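Long-range contact in hypothetical protein (Chromobacterium violaceum, PDB 2O3I), which is of unknown function but belongs to the DUF917 family, whose two domains resemble those of S-methyl thiohydantoin desulfurase: residues 101-109 with 126-137. The protein carries 2 engineered substitutions. Numbering follows the deposited sequence.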
loop_
_atom_site.group_PDB
_atom_site.type_symbol
_atom_site.label_atom_id
_atom_site.label_comp_id
_atom_site.label_asym_id
_atom_site.label_seq_id
_atom_site.Cartn_x
_atom_site.Cartn_y
_atom_site.Cartn_z
ATOM N N LEU A 101 -5.917 26.261 0.748
ATOM C CA LEU A 101 -5.734 25.606 -0.540
ATOM C C LEU A 101 -6.500 26.495 -1.511
ATOM O O LEU A 101 -7.689 26.744 -1.313
ATOM C CB LEU A 101 -6.344 24.199 -0.514
ATOM C CG LEU A 101 -6.004 23.125 -1.568
ATOM C CD1 LEU A 101 -7.288 22.674 -2.240
ATOM C CD2 LEU A 101 -5.010 23.630 -2.590
ATOM N N ALA A 102 -5.819 26.988 -2.541
ATOM C CA ALA A 102 -6.463 27.862 -3.524
ATOM C C ALA A 102 -6.230 27.427 -4.968
ATOM O O ALA A 102 -6.853 27.950 -5.898
ATOM C CB ALA A 102 -5.971 29.304 -3.341
ATOM N N TYR A 103 -5.331 26.477 -5.171
ATOM C CA TYR A 103 -5.058 26.056 -6.530
ATOM C C TYR A 103 -4.874 24.557 -6.704
ATOM O O TYR A 103 -4.437 23.852 -5.791
ATOM C CB TYR A 103 -3.814 26.780 -7.051
ATOM C CG TYR A 103 -3.812 28.279 -6.832
ATOM C CD1 TYR A 103 -3.050 28.853 -5.807
ATOM C CD2 TYR A 103 -4.569 29.126 -7.641
ATOM C CE1 TYR A 103 -3.041 30.243 -5.593
ATOM C CE2 TYR A 103 -4.571 30.515 -7.440
ATOM C CZ TYR A 103 -3.803 31.067 -6.410
ATOM O OH TYR A 103 -3.808 32.433 -6.196
ATOM N N VAL A 104 -5.243 24.078 -7.887
ATOM C CA VAL A 104 -5.065 22.676 -8.250
ATOM C C VAL A 104 -4.259 22.721 -9.535
ATOM O O VAL A 104 -4.194 23.761 -10.189
ATOM C CB VAL A 104 -6.406 21.944 -8.520
ATOM C CG1 VAL A 104 -7.077 21.601 -7.208
ATOM C CG2 VAL A 104 -7.320 22.810 -9.374
ATOM N N VAL A 105 -3.628 21.611 -9.895
ATOM C CA VAL A 105 -2.841 21.584 -11.114
ATOM C C VAL A 105 -2.755 20.154 -11.654
ATOM O O VAL A 105 -2.592 19.198 -10.890
ATOM C CB VAL A 105 -1.411 22.184 -10.863
ATOM C CG1 VAL A 105 -0.675 21.366 -9.812
ATOM C CG2 VAL A 105 -0.617 22.250 -12.169
ATOM N N ALA A 106 -2.897 20.012 -12.971
ATOM C CA ALA A 106 -2.830 18.697 -13.600
ATOM C C ALA A 106 -1.414 18.170 -13.452
ATOM O O ALA A 106 -0.459 18.936 -13.442
ATOM C CB ALA A 106 -3.194 18.792 -15.080
ATOM N N PRO A 107 -1.259 16.850 -13.332
ATOM C CA PRO A 107 0.098 16.327 -13.192
ATOM C C PRO A 107 0.886 16.397 -14.498
ATOM O O PRO A 107 2.096 16.624 -14.495
ATOM C CB PRO A 107 -0.138 14.889 -12.738
ATOM C CG PRO A 107 -1.427 14.528 -13.429
ATOM C CD PRO A 107 -2.264 15.775 -13.229
ATOM N N GLU A 108 0.175 16.226 -15.610
ATOM C CA GLU A 108 0.770 16.195 -16.945
ATOM C C GLU A 108 -0.229 16.664 -18.005
ATOM O O GLU A 108 -1.368 17.002 -17.691
ATOM C CB GLU A 108 1.183 14.756 -17.262
ATOM C CG GLU A 108 0.097 13.749 -16.868
ATOM C CD GLU A 108 0.399 12.322 -17.280
ATOM O OE1 GLU A 108 1.559 11.887 -17.139
ATOM O OE2 GLU A 108 -0.534 11.624 -17.729
ATOM N N SER A 109 0.214 16.685 -19.261
ATOM C CA SER A 109 -0.645 17.079 -20.377
ATOM C C SER A 109 -1.333 15.849 -20.944
ATOM O O SER A 109 -0.673 14.886 -21.327
ATOM C CB SER A 109 0.165 17.744 -21.491
ATOM O OG SER A 109 0.472 19.085 -21.175
ATOM N N LEU A 126 -11.666 26.651 -6.536
ATOM C CA LEU A 126 -10.234 26.904 -6.653
ATOM C C LEU A 126 -9.900 27.341 -8.069
ATOM O O LEU A 126 -10.767 27.408 -8.935
ATOM C CB LEU A 126 -9.442 25.635 -6.328
ATOM C CG LEU A 126 -9.857 24.855 -5.074
ATOM C CD1 LEU A 126 -9.091 23.544 -5.021
ATOM C CD2 LEU A 126 -9.588 25.679 -3.825
ATOM N N ALA A 127 -8.632 27.649 -8.299
ATOM C CA ALA A 127 -8.186 28.036 -9.624
ATOM C C ALA A 127 -7.183 26.984 -10.100
ATOM O O ALA A 127 -6.381 26.474 -9.314
ATOM C CB ALA A 127 -7.534 29.421 -9.589
ATOM N N VAL A 128 -7.252 26.644 -11.381
ATOM C CA VAL A 128 -6.343 25.663 -11.964
ATOM C C VAL A 128 -5.169 26.428 -12.567
ATOM O O VAL A 128 -5.353 27.474 -13.186
ATOM C CB VAL A 128 -7.059 24.830 -13.055
ATOM C CG1 VAL A 128 -7.703 25.756 -14.069
ATOM C CG2 VAL A 128 -6.069 23.890 -13.739
ATOM N N VAL A 129 -3.958 25.919 -12.365
ATOM C CA VAL A 129 -2.770 26.581 -12.889
ATOM C C VAL A 129 -2.546 26.222 -14.356
ATOM O O VAL A 129 -2.700 25.068 -14.739
ATOM C CB VAL A 129 -1.535 26.192 -12.056
ATOM C CG1 VAL A 129 -0.279 26.841 -12.627
ATOM C CG2 VAL A 129 -1.750 26.616 -10.607
ATOM N N ASP A 130 -2.201 27.213 -15.176
ATOM C CA ASP A 130 -1.962 26.983 -16.601
ATOM C C ASP A 130 -0.565 26.416 -16.714
ATOM O O ASP A 130 0.386 27.128 -17.044
ATOM C CB ASP A 130 -2.081 28.298 -17.397
ATOM C CG ASP A 130 -2.043 28.080 -18.916
ATOM O OD1 ASP A 130 -2.019 26.915 -19.363
ATOM O OD2 ASP A 130 -2.045 29.078 -19.673
ATOM N N ALA A 131 -0.455 25.121 -16.427
ATOM C CA ALA A 131 0.816 24.419 -16.450
ATOM C C ALA A 131 0.607 22.978 -16.029
ATOM O O ALA A 131 -0.504 22.581 -15.686
ATOM C CB ALA A 131 1.789 25.084 -15.476
ATOM N N ASP A 132 1.691 22.200 -16.069
ATOM C CA ASP A 132 1.691 20.816 -15.624
ATOM C C ASP A 132 3.136 20.335 -15.512
ATOM O O ASP A 132 4.068 21.049 -15.887
ATOM C CB ASP A 132 0.869 19.903 -16.546
ATOM C CG ASP A 132 1.512 19.691 -17.889
ATOM O OD1 ASP A 132 1.056 20.327 -18.856
ATOM O OD2 ASP A 132 2.472 18.886 -17.978
ATOM N N GLY A 133 3.314 19.126 -14.995
ATOM C CA GLY A 133 4.646 18.587 -14.776
ATOM C C GLY A 133 5.593 18.194 -15.901
ATOM O O GLY A 133 6.733 17.821 -15.610
ATOM N N ALA A 134 5.178 18.285 -17.160
ATOM C CA ALA A 134 6.073 17.877 -18.241
ATOM C C ALA A 134 5.760 18.473 -19.600
ATOM O O ALA A 134 6.649 18.624 -20.437
ATOM C CB ALA A 134 6.074 16.359 -18.351
ATOM N N GLY A 135 4.499 18.821 -19.823
ATOM C CA GLY A 135 4.117 19.354 -21.118
ATOM C C GLY A 135 3.714 18.171 -21.985
ATOM O O GLY A 135 3.355 18.324 -23.152
ATOM N N ARG A 136 3.801 16.981 -21.393
ATOM C CA ARG A 136 3.433 15.729 -22.051
ATOM C C ARG A 136 2.930 14.767 -20.978
ATOM O O ARG A 136 2.842 15.137 -19.800
ATOM C CB ARG A 136 4.640 15.105 -22.768
ATOM C CG ARG A 136 5.868 14.931 -21.890
ATOM C CD ARG A 136 6.863 13.963 -22.510
ATOM N NE ARG A 136 6.288 12.624 -22.609
ATOM C CZ ARG A 136 6.789 11.637 -23.345
ATOM N NH1 ARG A 136 7.889 11.826 -24.057
ATOM N NH2 ARG A 136 6.167 10.465 -23.387
ATOM N N ALA A 137 2.586 13.551 -21.381
ATOM C CA ALA A 137 2.129 12.543 -20.434
ATOM C C ALA A 137 3.314 11.611 -20.223
ATOM O O ALA A 137 4.030 11.291 -21.174
ATOM C CB ALA A 137 0.942 11.779 -20.984
HETATM O O HOH W 1 -3.016 22.202 -14.866
#
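Val-104 lies between two backbone hydrogen bonds that zip strands 101-105 and 127-129 together in parallel: its N donates to Ala-127 O at 3.0 Å, and its O receives Val-129 N at 3.1 Å. One step earlier, Ala-127 N donates to Ala-102 O. On one face of the sheet the Tyr-103 ring turns its edge to Ala-127, CD2 lying 3.6 Å from Ala-127 CB. On the other, Val-104 CG1 meets Leu-126 CD1, a methyl that also presses on Leu-101 CD1 where the two leucines cross at about a right angle.

Past Val-129 the chains part, and a water fills in, accepting from Ala-106 N and donating to Val-129 O and Ala-131 O. They rejoin at Asp-132, whose OD1 accepts a hydrogen bond from Ser-109 OG, 2.7 Å away and above the carboxylate plane. With CG between its backbone N and carbonyl carbon (chi1 70°), Asp-132 also offers OD2 to Ala-134 N on the anti side, closing an Asx turn, and to Gly-135 N on the syn side, completing an Asx motif; both donors are tilted out of the plane, Ala-134 N by 30°. Hydrogen bonds from Gly-133 N to Pro-107 O and from Ser-109 N to Arg-136 O complete the join.

Thr-225 OG1 is a further partner of Asp-132 OD1, and Phe-114 of helix 111-124 packs on Asp-132 and Ser-109. That helix links the strands in a beta-alpha-beta unit; in the mixed sheet the pair lies between 61-69, beside 101-105, and 49-52, beside 127-129.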